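Local structure of putative peptidase (Chlamydophila abortus, 3CE2) at residues T129-S132 / E133-A137; S122-Q125 / P126-S130; S265-Q268 / A269-H273. The protein is a putative zinc-dependent oligopeptidase of the M3B family that probably cleaves small bioactive peptides. All blocks are in the same frame, centred on the assembly; numbering follows the deposited sequence.

Contact 1: residues T129-S132 / E133-A137; sequences TSLS and ESLIA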
loop_
_atom_site.group_PDB
_atom_site.type_symbol
_atom_site.label_atom_id
_atom_site.label_comp_id
_atom_site.label_asym_id
_atom_site.label_seq_id
_atom_site.Cartn_x
_atom_site.Cartn_y
_atom_site.Cartn_z
ATOM N N THR A 129 13.437 -23.277 9.124
ATOM C CA THR A 129 12.600 -23.072 10.291
ATOM C C THR A 129 12.547 -24.305 11.170
ATOM O O THR A 129 12.106 -24.225 12.311
ATOM C CB THR A 129 11.157 -22.649 9.944
ATOM O OG1 THR A 129 10.545 -23.648 9.117
ATOM C CG2 THR A 129 11.170 -21.335 9.227
ATOM N N SER A 130 13.004 -25.444 10.667
ATOM C CA SER A 130 13.025 -26.626 11.523
ATOM C C SER A 130 14.411 -27.056 12.087
ATOM O O SER A 130 14.521 -28.130 12.670
ATOM C CB SER A 130 12.334 -27.791 10.823
ATOM O OG SER A 130 13.111 -28.188 9.721
ATOM N N LEU A 131 15.451 -26.236 11.928
ATOM C CA LEU A 131 16.712 -26.450 12.656
ATOM C C LEU A 131 16.522 -26.281 14.160
ATOM O O LEU A 131 15.638 -25.545 14.593
ATOM C CB LEU A 131 17.750 -25.440 12.203
ATOM C CG LEU A 131 17.956 -25.536 10.712
ATOM C CD1 LEU A 131 19.053 -24.626 10.290
ATOM C CD2 LEU A 131 18.289 -26.991 10.388
ATOM N N SER A 132 17.361 -26.933 14.960
ATOM C CA SER A 132 17.307 -26.756 16.428
ATOM C C SER A 132 17.536 -25.297 16.838
ATOM O O SER A 132 17.946 -24.466 16.014
ATOM C CB SER A 132 18.368 -27.621 17.097
ATOM O OG SER A 132 19.653 -27.060 16.885
ATOM N N GLU A 133 17.292 -24.981 18.108
ATOM C CA GLU A 133 17.599 -23.632 18.611
ATOM C C GLU A 133 19.098 -23.400 18.551
ATOM O O GLU A 133 19.562 -22.313 18.214
ATOM C CB GLU A 133 17.131 -23.450 20.051
ATOM C CG GLU A 133 15.639 -23.525 20.225
ATOM C CD GLU A 133 15.251 -24.083 21.582
ATOM O OE1 GLU A 133 15.722 -23.534 22.608
ATOM O OE2 GLU A 133 14.479 -25.074 21.616
ATOM N N SER A 134 19.845 -24.440 18.887
ATOM C CA SER A 134 21.282 -24.368 18.943
ATOM C C SER A 134 21.875 -23.992 17.580
ATOM O O SER A 134 22.690 -23.065 17.485
ATOM C CB SER A 134 21.841 -25.704 19.436
ATOM O OG SER A 134 23.104 -25.951 18.837
ATOM N N LEU A 135 21.462 -24.715 16.539
ATOM C CA LEU A 135 21.839 -24.391 15.160
ATOM C C LEU A 135 21.400 -22.999 14.711
ATOM O O LEU A 135 22.162 -22.283 14.043
ATOM C CB LEU A 135 21.250 -25.420 14.206
ATOM C CG LEU A 135 22.129 -26.656 14.150
ATOM C CD1 LEU A 135 21.602 -27.666 13.139
ATOM C CD2 LEU A 135 23.523 -26.190 13.800
ATOM N N ILE A 136 20.164 -22.630 15.053
ATOM C CA ILE A 136 19.681 -21.294 14.777
ATOM C C ILE A 136 20.752 -20.329 15.306
ATOM O O ILE A 136 21.283 -19.498 14.555
ATOM C CB ILE A 136 18.292 -21.016 15.453
ATOM C CG1 ILE A 136 17.157 -21.907 14.894
ATOM C CG2 ILE A 136 17.920 -19.540 15.383
ATOM C CD1 ILE A 136 17.201 -22.118 13.427
ATOM N N ALA A 137 21.095 -20.456 16.592
ATOM C CA ALA A 137 22.025 -19.499 17.212
ATOM C C ALA A 137 23.409 -19.577 16.588
ATOM O O ALA A 137 24.066 -18.550 16.413
ATOM C CB ALA A 137 22.079 -19.642 18.740
#
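Ser-132 meets the first turn of helix 133-141 with both its oxygens, the hydroxyl OG and the backbone O, and these carry the polar half of the contact. The hydroxyl OG accepts the amide hydrogen of Leu-135, with Leu-135 N to Ser-132 OG at 3.0 Å and the N-H pointing almost straight at the oxygen (175°). A chi1 of 73° makes this possible: it sets OG between the serine's own N and its carbonyl carbon, turned back over the start of the helix. The backbone oxygen of Ser-132 takes the next amide along, 3.0 Å from Ile-136 N.

The hydroxyl bond makes Ser-132 the N-cap; the bond to its carbonyl oxygen is the first regular i to i+4 bond of the helix. The first amides of a helix have no preceding turn to bind to, and a serine hydroxyl at this position stands in for the missing carbonyl. The cap marks the point where the chain leaves the end of helix 124-129, turns through Ser-130 and Leu-131, and starts a new helix within the oligopeptidase F region of the sequence.

The apolar half lies one residue earlier. Leu-131 brings its CB, rather than its methyls, against the helix: CB is 3.6 Å from Ile-136 CD1 and 4.0 Å from Leu-135 CB, so the leucine stem sits across the first turn next to the capping serine. Ile-136 reaches back because CG1 lies beside its own N, anti to the carbonyl carbon (chi1 -65°), which carries CD1 towards the loop and past Ser-132 O. Beyond the two segments, Ile-136 also packs on Phe-156 of helix 149-156, while Leu-135 touches Asp-64 in a loop. The capping serine itself is exposed at the protein surface.

Contact 2: residues S122-Q125 / P126-S130; sequences SWVQ and PALTS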
loop_
_atom_site.group_PDB
_atom_site.type_symbol
_atom_site.label_atom_id
_atom_site.label_comp_id
_atom_site.label_asym_id
_atom_site.label_seq_id
_atom_site.Cartn_x
_atom_site.Cartn_y
_atom_site.Cartn_z
ATOM N N SER A 122 11.423 -24.548 -2.940
ATOM C CA SER A 122 10.366 -24.543 -1.933
ATOM C C SER A 122 10.768 -25.259 -0.645
ATOM O O SER A 122 10.085 -25.137 0.368
ATOM C CB SER A 122 9.117 -25.213 -2.502
ATOM O OG SER A 122 9.437 -26.518 -2.963
ATOM N N TRP A 123 11.862 -26.013 -0.685
ATOM C CA TRP A 123 12.254 -26.849 0.456
ATOM C C TRP A 123 13.012 -26.050 1.500
ATOM O O TRP A 123 13.020 -26.398 2.685
ATOM C CB TRP A 123 13.133 -27.994 -0.018
ATOM C CG TRP A 123 14.398 -27.527 -0.703
ATOM C CD1 TRP A 123 14.562 -27.262 -2.031
ATOM C CD2 TRP A 123 15.675 -27.288 -0.088
ATOM N NE1 TRP A 123 15.863 -26.885 -2.288
ATOM C CE2 TRP A 123 16.565 -26.885 -1.112
ATOM C CE3 TRP A 123 16.146 -27.356 1.230
ATOM C CZ2 TRP A 123 17.907 -26.560 -0.861
ATOM C CZ3 TRP A 123 17.481 -27.035 1.476
ATOM C CH2 TRP A 123 18.344 -26.640 0.436
ATOM N N VAL A 124 13.639 -24.977 1.027
ATOM C CA VAL A 124 14.477 -24.092 1.820
ATOM C C VAL A 124 13.820 -23.520 3.083
ATOM O O VAL A 124 14.205 -23.851 4.205
ATOM C CB VAL A 124 15.002 -22.967 0.926
ATOM C CG1 VAL A 124 15.621 -21.862 1.746
ATOM C CG2 VAL A 124 15.988 -23.540 -0.073
ATOM N N GLN A 125 12.820 -22.673 2.923
ATOM C CA GLN A 125 12.191 -22.118 4.111
ATOM C C GLN A 125 11.869 -23.137 5.234
ATOM O O GLN A 125 12.191 -22.897 6.394
ATOM C CB GLN A 125 10.961 -21.293 3.764
ATOM C CG GLN A 125 9.996 -21.234 4.937
ATOM C CD GLN A 125 9.537 -19.838 5.219
ATOM O OE1 GLN A 125 10.041 -18.881 4.638
ATOM N NE2 GLN A 125 8.591 -19.704 6.125
ATOM N N PRO A 126 11.220 -24.266 4.905
ATOM C CA PRO A 126 10.867 -25.132 6.036
ATOM C C PRO A 126 12.045 -25.935 6.599
ATOM O O PRO A 126 12.010 -26.320 7.776
ATOM C CB PRO A 126 9.781 -26.063 5.460
ATOM C CG PRO A 126 10.031 -26.092 4.007
ATOM C CD PRO A 126 10.764 -24.814 3.616
ATOM N N ALA A 127 13.072 -26.191 5.785
ATOM C CA ALA A 127 14.277 -26.861 6.302
ATOM C C ALA A 127 14.975 -25.976 7.333
ATOM O O ALA A 127 15.492 -26.478 8.334
ATOM C CB ALA A 127 15.241 -27.216 5.178
ATOM N N LEU A 128 14.978 -24.660 7.079
ATOM C CA LEU A 128 15.552 -23.679 7.997
ATOM C C LEU A 128 14.739 -23.507 9.264
ATOM O O LEU A 128 15.288 -23.579 10.362
ATOM C CB LEU A 128 15.719 -22.326 7.320
ATOM C CG LEU A 128 16.774 -22.320 6.218
ATOM C CD1 LEU A 128 16.703 -21.062 5.306
ATOM C CD2 LEU A 128 18.127 -22.454 6.862
ATOM N N THR A 129 13.437 -23.277 9.124
ATOM C CA THR A 129 12.600 -23.072 10.291
ATOM C C THR A 129 12.547 -24.305 11.170
ATOM O O THR A 129 12.106 -24.225 12.311
ATOM C CB THR A 129 11.157 -22.649 9.944
ATOM O OG1 THR A 129 10.545 -23.648 9.117
ATOM C CG2 THR A 129 11.170 -21.335 9.227
ATOM N N SER A 130 13.004 -25.444 10.667
ATOM C CA SER A 130 13.025 -26.626 11.523
ATOM C C SER A 130 14.411 -27.056 12.087
ATOM O O SER A 130 14.521 -28.130 12.670
ATOM C CB SER A 130 12.334 -27.791 10.823
ATOM O OG SER A 130 13.111 -28.188 9.721
#
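The short helix 124-129 is built here from successive i to i+4 backbone bonds. Ala-127 N binds Trp-123 O, Leu-128 N binds Val-124 O, and Thr-129 N binds Gln-125 O, the last at 3.0 Å. Pro-126 has no amide hydrogen to give; its ring lies against the preceding turn, with CG 3.3 Å from Trp-123 O. Farther along, Ser-130 turns its hydroxyl back to Pro-126 O (OG to O 2.9 Å), and the hydroxyl donor approaches in the plane of that carbonyl.

On the apolar side, Val-124 and Leu-128 run side by side in the same direction, CG1 to CD1 3.8 Å. The other valine methyl, CG2, lies beside the backbone N of Val-124, anti to its carbonyl carbon (chi1, to CG1, 168°), which brings it back over the indole of Trp-123, 3.5 Å above the ring plane and over its centre. Ala-127 CB meets that ring at its edge, 4.1 Å from CE3.

Trp-123 NE1 donates to Leu-56 O, and the indole packs on Leu-72 of helix 66-96. Leu-128 is buried between that helix, at Leu-69, and helix 149-156, where it touches Ile-155 and Phe-156.

Contact 3: residues S265-Q268 / A269-H273; sequences SCLQ and AALYH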
loop_
_atom_site.group_PDB
_atom_site.type_symbol
_atom_site.label_atom_id
_atom_site.label_comp_id
_atom_site.label_asym_id
_atom_site.label_seq_id
_atom_site.Cartn_x
_atom_site.Cartn_y
_atom_site.Cartn_z
ATOM N N SER A 265 -3.412 -14.721 19.832
ATOM C CA SER A 265 -4.509 -13.947 19.261
ATOM C C SER A 265 -4.175 -13.759 17.797
ATOM O O SER A 265 -3.036 -13.994 17.401
ATOM C CB SER A 265 -4.612 -12.589 19.929
ATOM O OG SER A 265 -3.474 -11.831 19.590
ATOM N N CYS A 266 -5.149 -13.326 16.998
ATOM C CA CYS A 266 -4.955 -13.222 15.550
ATOM C C CYS A 266 -4.098 -12.029 15.220
ATOM O O CYS A 266 -3.290 -12.079 14.284
ATOM C CB CYS A 266 -6.293 -13.111 14.832
ATOM S SG CYS A 266 -7.398 -14.450 15.251
ATOM N N LEU A 267 -4.288 -10.959 15.995
ATOM C CA LEU A 267 -3.453 -9.774 15.901
ATOM C C LEU A 267 -1.972 -10.135 15.991
ATOM O O LEU A 267 -1.180 -9.717 15.138
ATOM C CB LEU A 267 -3.816 -8.768 16.988
ATOM C CG LEU A 267 -3.022 -7.453 16.970
ATOM C CD1 LEU A 267 -3.307 -6.577 15.733
ATOM C CD2 LEU A 267 -3.321 -6.689 18.227
ATOM N N GLN A 268 -1.596 -10.924 16.999
ATOM C CA GLN A 268 -0.175 -11.292 17.180
ATOM C C GLN A 268 0.276 -12.125 16.023
ATOM O O GLN A 268 1.413 -12.008 15.585
ATOM C CB GLN A 268 0.083 -12.058 18.478
ATOM C CG GLN A 268 -0.077 -11.212 19.741
ATOM C CD GLN A 268 0.413 -11.907 21.019
ATOM O OE1 GLN A 268 0.246 -13.119 21.191
ATOM N NE2 GLN A 268 1.012 -11.126 21.923
ATOM N N ALA A 269 -0.623 -12.965 15.522
ATOM C CA ALA A 269 -0.317 -13.779 14.349
ATOM C C ALA A 269 0.028 -12.907 13.152
ATOM O O ALA A 269 0.966 -13.191 12.425
ATOM C CB ALA A 269 -1.476 -14.732 14.011
ATOM N N ALA A 270 -0.734 -11.843 12.960
ATOM C CA ALA A 270 -0.524 -10.939 11.835
ATOM C C ALA A 270 0.648 -9.976 12.021
ATOM O O ALA A 270 1.253 -9.543 11.052
ATOM C CB ALA A 270 -1.805 -10.158 11.563
ATOM N N LEU A 271 0.959 -9.627 13.259
ATOM C CA LEU A 271 1.966 -8.601 13.523
ATOM C C LEU A 271 3.368 -9.173 13.638
ATOM O O LEU A 271 4.358 -8.436 13.686
ATOM C CB LEU A 271 1.637 -7.850 14.817
ATOM C CG LEU A 271 0.413 -6.942 14.848
ATOM C CD1 LEU A 271 0.532 -6.025 16.028
ATOM C CD2 LEU A 271 0.294 -6.125 13.598
ATOM N N TYR A 272 3.457 -10.487 13.672
ATOM C CA TYR A 272 4.715 -11.147 13.982
ATOM C C TYR A 272 5.743 -11.010 12.869
ATOM O O TYR A 272 6.906 -10.689 13.118
ATOM C CB TYR A 272 4.465 -12.626 14.298
ATOM C CG TYR A 272 5.658 -13.334 14.886
ATOM C CD1 TYR A 272 6.087 -13.069 16.195
ATOM C CD2 TYR A 272 6.374 -14.257 14.128
ATOM C CE1 TYR A 272 7.195 -13.720 16.730
ATOM C CE2 TYR A 272 7.462 -14.925 14.655
ATOM C CZ TYR A 272 7.879 -14.658 15.949
ATOM O OH TYR A 272 8.976 -15.351 16.440
ATOM N N HIS A 273 5.313 -11.278 11.645
ATOM C CA HIS A 273 6.193 -11.201 10.505
ATOM C C HIS A 273 7.049 -9.934 10.582
ATOM O O HIS A 273 8.275 -9.982 10.503
ATOM C CB HIS A 273 5.367 -11.237 9.210
ATOM C CG HIS A 273 6.192 -11.124 7.961
ATOM N ND1 HIS A 273 7.333 -11.881 7.746
ATOM C CD2 HIS A 273 6.043 -10.347 6.859
ATOM C CE1 HIS A 273 7.853 -11.564 6.572
ATOM N NE2 HIS A 273 7.088 -10.641 6.012
#
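Leu-267 and Leu-271, one turn apart on the short helix 266-271, pack against each other by their branched ends. This helix belongs to the M3 peptidase region, beside the long helix 451-487. The two leucine side chains cross at a slant, with Leu-267 CD1 3.8 Å from Leu-271 CG. CG of Leu-267 stands anti to its own N (chi1 -179°), which swings CG and its two methyls towards the next turn, where Leu-271 faces back. Tyr-281 of helix 278-289 touches both leucines, and Phe-533 packs on Leu-267, so the pair is buried.

Backbone bonds run along the same turns. Ala-269 N reaches Ser-265 O at 3.2 Å, and Ala-270 N reaches Cys-266 O at 2.9 Å. Leu-271 N lies 2.8 Å from Leu-267 O, though the bond is bent, with an angle of 136° at the hydrogen; a weak second bond to Gln-268 O shares that hydrogen, a forked pattern near the last turn.

The N-terminal end is closed by Ser-265, the N-cap, whose OG accepts weakly from Gln-268 N at 3.3 Å. Cys-266 N donates a hydrogen bond to OE2 of Glu-487, a neighbour in sequence of His-488, which binds a zinc ion together with His-484; a bound zinc ion, probably the one held by this pair, lies about 9 Å from the side chain of Ser-265.

At the other end, Tyr-272 leads its ring away from the helix. The hydroxyl bonds to Arg-157 O, the ring makes a cation-pi contact with the Arg-157 side chain and meets His-161 edge-to-face, and the tyrosine side-chain atom closest to residues 265-268 is CB, 3.4 Å from Gln-268 O.

Contacts 2 and 1 are consecutive along the chain: helix 124-129 holds contact 2, a short loop, 130-132, follows, and helix 133-141 opens at contact 1. They share Thr-129 and Ser-130, their centres are 11 Å apart, and they touch where Ile-136 CD1 rests 3.9 Å from Leu-128 O. Helix 149-156 packs on both. Contact 3 comes much later, on helix 266-271, with its centre 22 Å from contact 1 and 21 Å from contact 2, and touches neither. Contacts 1 and 2 thus belong to the peripheral helical part, away from the annotated metal sites, whereas contact 3 lies deeper, near a zinc-binding pair of histidines.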